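PDB 1IIC: PEPTIDE N-myristoyltransferase from Saccharomyces cerevisiae, which catalyses the transfer of myristate from myristoyl-CoA to the N-terminal glycine of proteins and peptides. Local coordinates for residues A[219-228]-A[346-357]. Residues are numbered along the deposited sequence; the frame is centred on the assembly and turned at random.
Sequences LPAKTKTAGL and ELIYDACILAKN
The isobutyl group of L219 lies over the helix flank between Y349 and I353, its CD2 standing 3.8 Å from C352 CB. P220 brings its CD and CG against the phenol end of Y349, CD being 3.7 Å from CZ; with CG of Y349 anti to the backbone N (chi1 -175°), the ring reaches this proline, and the CE methylene of K224 comes to the ring edge at CE2. I353 packs against the loop backbone, its CD1 approaching K222 O at 3.4 Å. The carboxylate of D350 makes the main polar link: OD1 accepts T225 N through its syn lone pair (2.8 Å) and T225 OG1 from 43° above the carboxylate plane, while OD2 takes K224 N at 2.9 Å from the opposite face. In the C-terminal half of this acyltransferase fold, the loop from helix 210-217 to strand 228-230 is thus laid along helix 334-357, whose other side packs on F363 of strand 362-366. An alanine in place of D350 would probably leave the amides of K224 and T225 without their acceptor and set the T225 hydroxyl free to turn. Two turns further along the helix, N357 ND2 donates to A221 O (2.8 Å, N-H...O 155°), and a water joins its OD1 to P220 O. The CG2 methyl of T223 meets L354 CG at 3.6 Å, and L354 CD1 also touches L228 CD1, beside F294.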
loop_
_atom_site.group_PDB
_atom_site.type_symbol
_atom_site.label_atom_id
_atom_site.label_comp_id
_atom_site.label_asym_id
_atom_site.label_seq_id
_atom_site.Cartn_x
_atom_site.Cartn_y
_atom_site.Cartn_z
ATOM N N LEU A 219 9.801 8.292 22.544
ATOM C CA LEU A 219 10.281 6.955 22.222
ATOM C C LEU A 219 11.746 6.741 22.592
ATOM O O LEU A 219 12.527 7.688 22.646
ATOM C CB LEU A 219 10.122 6.739 20.717
ATOM C CG LEU A 219 9.274 5.610 20.142
ATOM C CD1 LEU A 219 8.003 5.433 20.922
ATOM C CD2 LEU A 219 8.996 5.930 18.686
ATOM N N PRO A 220 12.135 5.485 22.855
ATOM C CA PRO A 220 13.531 5.209 23.204
ATOM C C PRO A 220 14.372 5.481 21.962
ATOM O O PRO A 220 13.850 5.484 20.848
ATOM C CB PRO A 220 13.516 3.730 23.561
ATOM C CG PRO A 220 12.105 3.502 24.035
ATOM C CD PRO A 220 11.298 4.289 23.049
ATOM N N ALA A 221 15.667 5.701 22.150
ATOM C CA ALA A 221 16.568 5.976 21.039
ATOM C C ALA A 221 17.078 4.709 20.341
ATOM O O ALA A 221 17.354 4.727 19.143
ATOM C CB ALA A 221 17.761 6.816 21.537
ATOM N N LYS A 222 17.198 3.611 21.079
ATOM C CA LYS A 222 17.707 2.365 20.499
ATOM C C LYS A 222 16.688 1.215 20.513
ATOM O O LYS A 222 15.799 1.169 21.358
ATOM C CB LYS A 222 18.977 1.940 21.252
ATOM C CG LYS A 222 20.125 2.942 21.149
ATOM C CD LYS A 222 20.661 3.008 19.721
ATOM C CE LYS A 222 21.720 4.092 19.559
ATOM N NZ LYS A 222 22.403 3.977 18.235
ATOM N N THR A 223 16.822 0.287 19.575
ATOM C CA THR A 223 15.897 -0.845 19.512
ATOM C C THR A 223 16.145 -1.800 20.670
ATOM O O THR A 223 17.177 -1.711 21.329
ATOM C CB THR A 223 16.031 -1.602 18.185
ATOM O OG1 THR A 223 17.399 -1.990 17.985
ATOM C CG2 THR A 223 15.558 -0.718 17.044
ATOM N N LYS A 224 15.210 -2.718 20.914
ATOM C CA LYS A 224 15.350 -3.644 22.038
ATOM C C LYS A 224 15.414 -5.127 21.702
ATOM O O LYS A 224 15.857 -5.926 22.516
ATOM C CB LYS A 224 14.215 -3.403 23.043
ATOM C CG LYS A 224 14.054 -1.941 23.424
ATOM C CD LYS A 224 13.263 -1.763 24.710
ATOM C CE LYS A 224 13.157 -0.281 25.070
ATOM N NZ LYS A 224 14.484 0.412 25.065
ATOM N N THR A 225 14.975 -5.508 20.512
ATOM C CA THR A 225 14.991 -6.915 20.137
ATOM C C THR A 225 16.395 -7.404 19.793
ATOM O O THR A 225 17.052 -6.872 18.894
ATOM C CB THR A 225 14.057 -7.169 18.945
ATOM O OG1 THR A 225 12.801 -6.518 19.185
ATOM C CG2 THR A 225 13.817 -8.663 18.765
ATOM N N ALA A 226 16.846 -8.417 20.518
ATOM C CA ALA A 226 18.169 -8.991 20.313
ATOM C C ALA A 226 18.229 -9.711 18.976
ATOM O O ALA A 226 17.292 -10.413 18.608
ATOM C CB ALA A 226 18.488 -9.963 21.446
ATOM N N GLY A 227 19.327 -9.524 18.248
ATOM C CA GLY A 227 19.498 -10.171 16.954
ATOM C C GLY A 227 18.938 -9.373 15.788
ATOM O O GLY A 227 19.117 -9.736 14.625
ATOM N N LEU A 228 18.260 -8.278 16.104
ATOM C CA LEU A 228 17.639 -7.416 15.094
ATOM C C LEU A 228 18.693 -6.649 14.278
ATOM O O LEU A 228 19.558 -5.975 14.837
ATOM C CB LEU A 228 16.691 -6.436 15.810
ATOM C CG LEU A 228 15.573 -5.614 15.144
ATOM C CD1 LEU A 228 15.924 -4.149 15.229
ATOM C CD2 LEU A 228 15.321 -6.046 13.722
ATOM N N GLU A 346 6.738 -6.181 20.315
ATOM C CA GLU A 346 8.183 -5.963 20.460
ATOM C C GLU A 346 8.794 -5.488 19.148
ATOM O O GLU A 346 9.458 -4.457 19.095
ATOM C CB GLU A 346 8.894 -7.257 20.887
ATOM C CG GLU A 346 8.560 -7.758 22.286
ATOM C CD GLU A 346 9.169 -9.133 22.592
ATOM O OE1 GLU A 346 9.065 -9.573 23.759
ATOM O OE2 GLU A 346 9.741 -9.775 21.676
ATOM N N LEU A 347 8.581 -6.262 18.090
ATOM C CA LEU A 347 9.116 -5.924 16.776
ATOM C C LEU A 347 8.634 -4.569 16.244
ATOM O O LEU A 347 9.431 -3.757 15.759
ATOM C CB LEU A 347 8.740 -7.010 15.763
ATOM C CG LEU A 347 9.337 -8.406 15.919
ATOM C CD1 LEU A 347 8.920 -9.252 14.736
ATOM C CD2 LEU A 347 10.855 -8.338 15.991
ATOM N N ILE A 348 7.332 -4.316 16.335
ATOM C CA ILE A 348 6.804 -3.069 15.807
ATOM C C ILE A 348 7.177 -1.858 16.662
ATOM O O ILE A 348 7.184 -0.730 16.175
ATOM C CB ILE A 348 5.276 -3.181 15.591
ATOM C CG1 ILE A 348 4.998 -4.364 14.651
ATOM C CG2 ILE A 348 4.719 -1.894 14.956
ATOM C CD1 ILE A 348 5.770 -4.312 13.326
ATOM N N TYR A 349 7.503 -2.090 17.930
ATOM C CA TYR A 349 7.921 -0.999 18.810
ATOM C C TYR A 349 9.314 -0.563 18.330
ATOM O O TYR A 349 9.643 0.617 18.313
ATOM C CB TYR A 349 7.996 -1.480 20.257
ATOM C CG TYR A 349 8.309 -0.390 21.260
ATOM C CD1 TYR A 349 7.405 0.640 21.498
ATOM C CD2 TYR A 349 9.480 -0.426 22.018
ATOM C CE1 TYR A 349 7.650 1.614 22.480
ATOM C CE2 TYR A 349 9.740 0.542 23.007
ATOM C CZ TYR A 349 8.817 1.554 23.229
ATOM O OH TYR A 349 9.040 2.496 24.209
ATOM N N ASP A 350 10.128 -1.537 17.943
ATOM C CA ASP A 350 11.458 -1.260 17.415
ATOM C C ASP A 350 11.311 -0.621 16.029
ATOM O O ASP A 350 12.124 0.205 15.624
ATOM C CB ASP A 350 12.265 -2.555 17.309
ATOM C CG ASP A 350 12.822 -3.004 18.654
ATOM O OD1 ASP A 350 13.418 -4.100 18.727
ATOM O OD2 ASP A 350 12.664 -2.251 19.645
ATOM N N ALA A 351 10.266 -1.010 15.304
ATOM C CA ALA A 351 10.026 -0.453 13.982
ATOM C C ALA A 351 9.772 1.045 14.129
ATOM O O ALA A 351 10.256 1.827 13.332
ATOM C CB ALA A 351 8.836 -1.130 13.330
ATOM N N CYS A 352 9.021 1.440 15.155
ATOM C CA CYS A 352 8.742 2.855 15.382
ATOM C C CYS A 352 10.024 3.584 15.749
ATOM O O CYS A 352 10.221 4.756 15.393
ATOM C CB CYS A 352 7.717 3.041 16.506
ATOM S SG CYS A 352 6.061 2.466 16.127
ATOM N N ILE A 353 10.889 2.887 16.481
ATOM C CA ILE A 353 12.167 3.451 16.894
ATOM C C ILE A 353 13.045 3.641 15.667
ATOM O O ILE A 353 13.701 4.675 15.511
ATOM C CB ILE A 353 12.875 2.529 17.911
ATOM C CG1 ILE A 353 12.153 2.613 19.256
ATOM C CG2 ILE A 353 14.339 2.927 18.068
ATOM C CD1 ILE A 353 12.556 1.522 20.244
ATOM N N LEU A 354 13.055 2.646 14.786
ATOM C CA LEU A 354 13.857 2.742 13.574
ATOM C C LEU A 354 13.309 3.794 12.608
ATOM O O LEU A 354 14.077 4.498 11.959
ATOM C CB LEU A 354 13.931 1.379 12.888
ATOM C CG LEU A 354 14.789 0.393 13.666
ATOM C CD1 LEU A 354 14.417 -1.043 13.327
ATOM C CD2 LEU A 354 16.252 0.685 13.341
ATOM N N ALA A 355 11.985 3.903 12.515
ATOM C CA ALA A 355 11.371 4.893 11.623
ATOM C C ALA A 355 11.627 6.299 12.147
ATOM O O ALA A 355 11.917 7.216 11.376
ATOM C CB ALA A 355 9.872 4.649 11.515
ATOM N N LYS A 356 11.522 6.475 13.460
ATOM C CA LYS A 356 11.766 7.791 14.024
ATOM C C LYS A 356 13.232 8.175 13.840
ATOM O O LYS A 356 13.534 9.313 13.472
ATOM C CB LYS A 356 11.421 7.858 15.509
ATOM C CG LYS A 356 11.743 9.242 16.067
ATOM C CD LYS A 356 11.395 9.412 17.515
ATOM C CE LYS A 356 11.785 10.821 17.953
ATOM N NZ LYS A 356 11.233 11.830 16.998
ATOM N N ASN A 357 14.133 7.225 14.095
ATOM C CA ASN A 357 15.560 7.480 13.934
ATOM C C ASN A 357 15.884 7.733 12.466
ATOM O O ASN A 357 16.921 8.310 12.148
ATOM C CB ASN A 357 16.404 6.303 14.436
ATOM C CG ASN A 357 16.287 6.093 15.925
ATOM O OD1 ASN A 357 15.791 6.957 16.657
ATOM N ND2 ASN A 357 16.749 4.938 16.390
HETATM O O HOH W 1 13.746 6.952 18.491
#